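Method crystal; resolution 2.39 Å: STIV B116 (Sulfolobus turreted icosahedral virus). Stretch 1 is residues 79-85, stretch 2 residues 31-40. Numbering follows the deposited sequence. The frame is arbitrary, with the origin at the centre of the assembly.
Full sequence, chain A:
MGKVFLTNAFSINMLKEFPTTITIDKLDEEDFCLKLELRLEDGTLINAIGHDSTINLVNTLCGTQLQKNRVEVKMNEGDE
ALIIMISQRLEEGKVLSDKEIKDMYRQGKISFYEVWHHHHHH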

# COMPACT_ATOMS: atom_id res chain seq x y z
N ASP A 79 -11.52 12.06 5.04
CA ASP A 79 -11.21 10.89 5.85
C ASP A 79 -9.72 10.67 6.02
O ASP A 79 -8.89 11.13 5.22
CB ASP A 79 -11.76 9.62 5.21
CG ASP A 79 -13.27 9.67 4.99
OD1 ASP A 79 -14.00 10.36 5.74
OD2 ASP A 79 -13.72 9.00 4.04
N GLU A 80 -9.40 9.94 7.08
CA GLU A 80 -8.04 9.55 7.39
C GLU A 80 -8.00 8.09 7.82
O GLU A 80 -9.03 7.47 8.03
CB GLU A 80 -7.42 10.49 8.45
CG GLU A 80 -8.22 10.68 9.69
CD GLU A 80 -7.34 11.05 10.90
OE1 GLU A 80 -6.23 10.47 11.02
OE2 GLU A 80 -7.77 11.87 11.74
N ALA A 81 -6.82 7.54 7.90
CA ALA A 81 -6.64 6.18 8.39
C ALA A 81 -5.58 6.18 9.50
O ALA A 81 -4.65 7.00 9.50
CB ALA A 81 -6.28 5.22 7.22
N LEU A 82 -5.78 5.30 10.49
CA LEU A 82 -4.78 4.99 11.52
C LEU A 82 -4.39 3.58 11.24
O LEU A 82 -5.24 2.69 11.21
CB LEU A 82 -5.37 5.07 12.93
CG LEU A 82 -5.66 6.46 13.45
CD1 LEU A 82 -6.64 6.45 14.67
CD2 LEU A 82 -4.32 7.19 13.74
N ILE A 83 -3.10 3.36 10.99
CA ILE A 83 -2.66 2.10 10.44
C ILE A 83 -1.68 1.38 11.38
O ILE A 83 -0.76 1.99 11.91
CB ILE A 83 -2.04 2.28 9.03
CG1 ILE A 83 -2.98 3.14 8.17
CG2 ILE A 83 -1.71 0.89 8.41
CD1 ILE A 83 -2.63 3.27 6.69
N ILE A 84 -1.92 0.08 11.58
CA ILE A 84 -0.97 -0.81 12.27
C ILE A 84 -0.39 -1.80 11.24
O ILE A 84 -1.14 -2.55 10.59
CB ILE A 84 -1.59 -1.57 13.47
CG1 ILE A 84 -0.53 -2.43 14.18
CG2 ILE A 84 -2.79 -2.41 13.03
CD1 ILE A 84 -1.02 -3.19 15.44
N MSE A 85 0.93 -1.79 11.11
CA MSE A 85 1.62 -2.64 10.15
C MSE A 85 2.43 -3.67 10.91
O MSE A 85 3.33 -3.32 11.66
CB MSE A 85 2.55 -1.81 9.27
CG MSE A 85 1.89 -0.61 8.63
SE MSE A 85 1.63 -0.74 6.70
CE MSE A 85 0.66 -2.45 6.79
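Stretch 2, residues 31-40: DFCLKLELRL

Residues 31-40 form a stretch of helix that begins earlier in the chain and runs on beyond it. Their phi lies between -76° and -56° and psi between -52° and -22°, and the backbone closes i to i+4 hydrogen bonds throughout, from Lys-35 N to Asp-31 O at 3.0 Å through to Leu-40 N to Leu-36 O at 2.9 Å. The other stretch is extended from Glu-80 to Met-85, with phi between -137° and -111° and psi between 118° and 168°. The helix crosses this strand with an angle of 137° between the two N-to-C directions (signed crossing angle -137°), so the elements run obliquely, nearer antiparallel than parallel. Their axes approach to 9.7 Å, a spacing filled by side chains; the nearest pair of CA atoms, Leu-82 CA and Phe-32 CA, is 7.3 Å apart.

The contact buries 306 Å² summed over both sides, and Leu-82 supplies 101 Å² of it, the largest share of any residue. Its CA-to-CB bond points toward the helix, and the m, t rotamer carries the isobutyl group onto the helix backbone between Lys-35 and Leu-36. The evidence is in the distances: Leu-82 CD1 lies 3.9 Å from Lys-35 C and 3.8 Å from Leu-36 N, both in the same peptide link. That nitrogen already donates to Phe-32 O at 2.9 Å, so the leucine methyl packs against a peptide whose N-H is satisfied within the helix. Both methyls come near Lys-35 CB, Leu-82 CD2 at 4.0 Å and Leu-82 CD1 at 4.1 Å, and Leu-82 CD1 also stands 4.4 Å from Leu-36 CB.

Phe-32, with 75 Å² covered, is the main helix residue in the contact. Its CA-to-CB bond points sideways, but with chi1 at 170° (t) the end of the ring comes nearer to the strand. There it meets three successive residues: Phe-32 CE1 is 4.3 Å from Leu-82 CB and 4.0 Å from Ile-83 O, and Phe-32 CZ is 4.2 Å from Ile-84 CB. All three approach the ring obliquely. Ile-83 directs its own CA-to-CB bond away from the helix, and its carbonyl oxygen makes its closest contact.

Arg-39, covered by 32 Å², extends the contact to the start of the strand. Its CA-to-CB bond points toward the strand, as does that of Glu-80 toward the helix, yet the charged groups stop short of a salt bridge: Glu-80 OE2 and Arg-39 NH2 are 4.1 Å apart, with the oxygen well out of the guanidinium plane and no N-H directed at it. Water 1 provides the directed link instead, accepting from Arg-39 NE at 2.9 Å and donating to Glu-80 OE2 at 3.2 Å. No direct hydrogen bond joins the two stretches; the helix rests on the strand chiefly by the packing of Leu-82 and Phe-32, with this water bridge at the polar end.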

# COMPACT_ATOMS: atom_id res chain seq x y z
N ASP A 31 0.95 7.53 20.76
CA ASP A 31 0.17 8.45 19.92
C ASP A 31 -0.85 7.69 19.09
O ASP A 31 -1.97 8.16 18.87
CB ASP A 31 1.10 9.28 19.04
CG ASP A 31 1.99 10.20 19.87
OD1 ASP A 31 1.91 10.17 21.10
OD2 ASP A 31 2.78 10.95 19.30
N PHE A 32 -0.48 6.50 18.65
CA PHE A 32 -1.44 5.64 17.98
C PHE A 32 -2.65 5.30 18.89
O PHE A 32 -3.83 5.44 18.47
CB PHE A 32 -0.75 4.36 17.51
CG PHE A 32 -1.70 3.30 17.01
CD1 PHE A 32 -2.16 3.33 15.69
CD2 PHE A 32 -2.11 2.26 17.84
CE1 PHE A 32 -3.00 2.33 15.19
CE2 PHE A 32 -2.95 1.25 17.38
CZ PHE A 32 -3.41 1.28 16.03
N CYS A 33 -2.36 4.82 20.10
CA CYS A 33 -3.41 4.41 21.04
C CYS A 33 -4.28 5.57 21.46
O CYS A 33 -5.48 5.43 21.54
CB CYS A 33 -2.81 3.75 22.27
SG CYS A 33 -2.11 2.12 21.93
N LEU A 34 -3.67 6.72 21.72
CA LEU A 34 -4.41 7.92 22.09
C LEU A 34 -5.33 8.46 20.96
O LEU A 34 -6.47 8.84 21.20
CB LEU A 34 -3.44 8.99 22.56
CG LEU A 34 -2.77 8.84 23.96
CD1 LEU A 34 -1.72 9.90 24.14
CD2 LEU A 34 -3.80 8.93 25.10
N LYS A 35 -4.82 8.47 19.72
CA LYS A 35 -5.63 8.86 18.57
C LYS A 35 -6.80 7.89 18.34
O LYS A 35 -7.94 8.30 18.10
CB LYS A 35 -4.74 8.99 17.31
CG LYS A 35 -3.89 10.28 17.29
CD LYS A 35 -2.70 10.19 16.34
CE LYS A 35 -1.99 11.53 16.13
NZ LYS A 35 -2.88 12.60 15.64
N LEU A 36 -6.52 6.61 18.46
CA LEU A 36 -7.55 5.58 18.39
C LEU A 36 -8.61 5.76 19.47
O LEU A 36 -9.81 5.76 19.18
CB LEU A 36 -6.89 4.22 18.51
CG LEU A 36 -7.78 3.02 18.70
CD1 LEU A 36 -8.75 2.96 17.54
CD2 LEU A 36 -6.92 1.76 18.84
N GLU A 37 -8.18 5.95 20.70
CA GLU A 37 -9.11 6.21 21.81
C GLU A 37 -9.95 7.46 21.56
O GLU A 37 -11.15 7.44 21.78
CB GLU A 37 -8.35 6.33 23.13
CG GLU A 37 -7.80 4.99 23.60
CD GLU A 37 -6.54 5.12 24.48
OE1 GLU A 37 -6.23 6.23 24.97
OE2 GLU A 37 -5.85 4.08 24.66
N LEU A 38 -9.31 8.53 21.12
CA LEU A 38 -10.01 9.77 20.74
C LEU A 38 -11.09 9.54 19.69
O LEU A 38 -12.20 10.03 19.79
CB LEU A 38 -9.01 10.81 20.22
CG LEU A 38 -9.55 12.25 20.02
CD1 LEU A 38 -10.20 12.80 21.31
CD2 LEU A 38 -8.45 13.23 19.48
N ARG A 39 -10.77 8.77 18.66
CA ARG A 39 -11.75 8.53 17.60
C ARG A 39 -12.82 7.53 17.99
O ARG A 39 -13.91 7.56 17.45
CB ARG A 39 -11.04 8.13 16.31
CG ARG A 39 -10.04 9.16 15.84
CD ARG A 39 -10.56 10.57 16.01
NE ARG A 39 -9.59 11.55 15.57
CZ ARG A 39 -9.73 12.86 15.73
NH1 ARG A 39 -10.82 13.37 16.30
NH2 ARG A 39 -8.78 13.69 15.29
N LEU A 40 -12.54 6.68 18.97
CA LEU A 40 -13.57 5.82 19.53
C LEU A 40 -14.54 6.70 20.36
O LEU A 40 -15.76 6.68 20.16
CB LEU A 40 -12.95 4.67 20.36
CG LEU A 40 -12.39 3.49 19.53
CD1 LEU A 40 -11.44 2.58 20.35
CD2 LEU A 40 -13.53 2.68 18.89
O HOH W 1 -6.84 10.98 14.70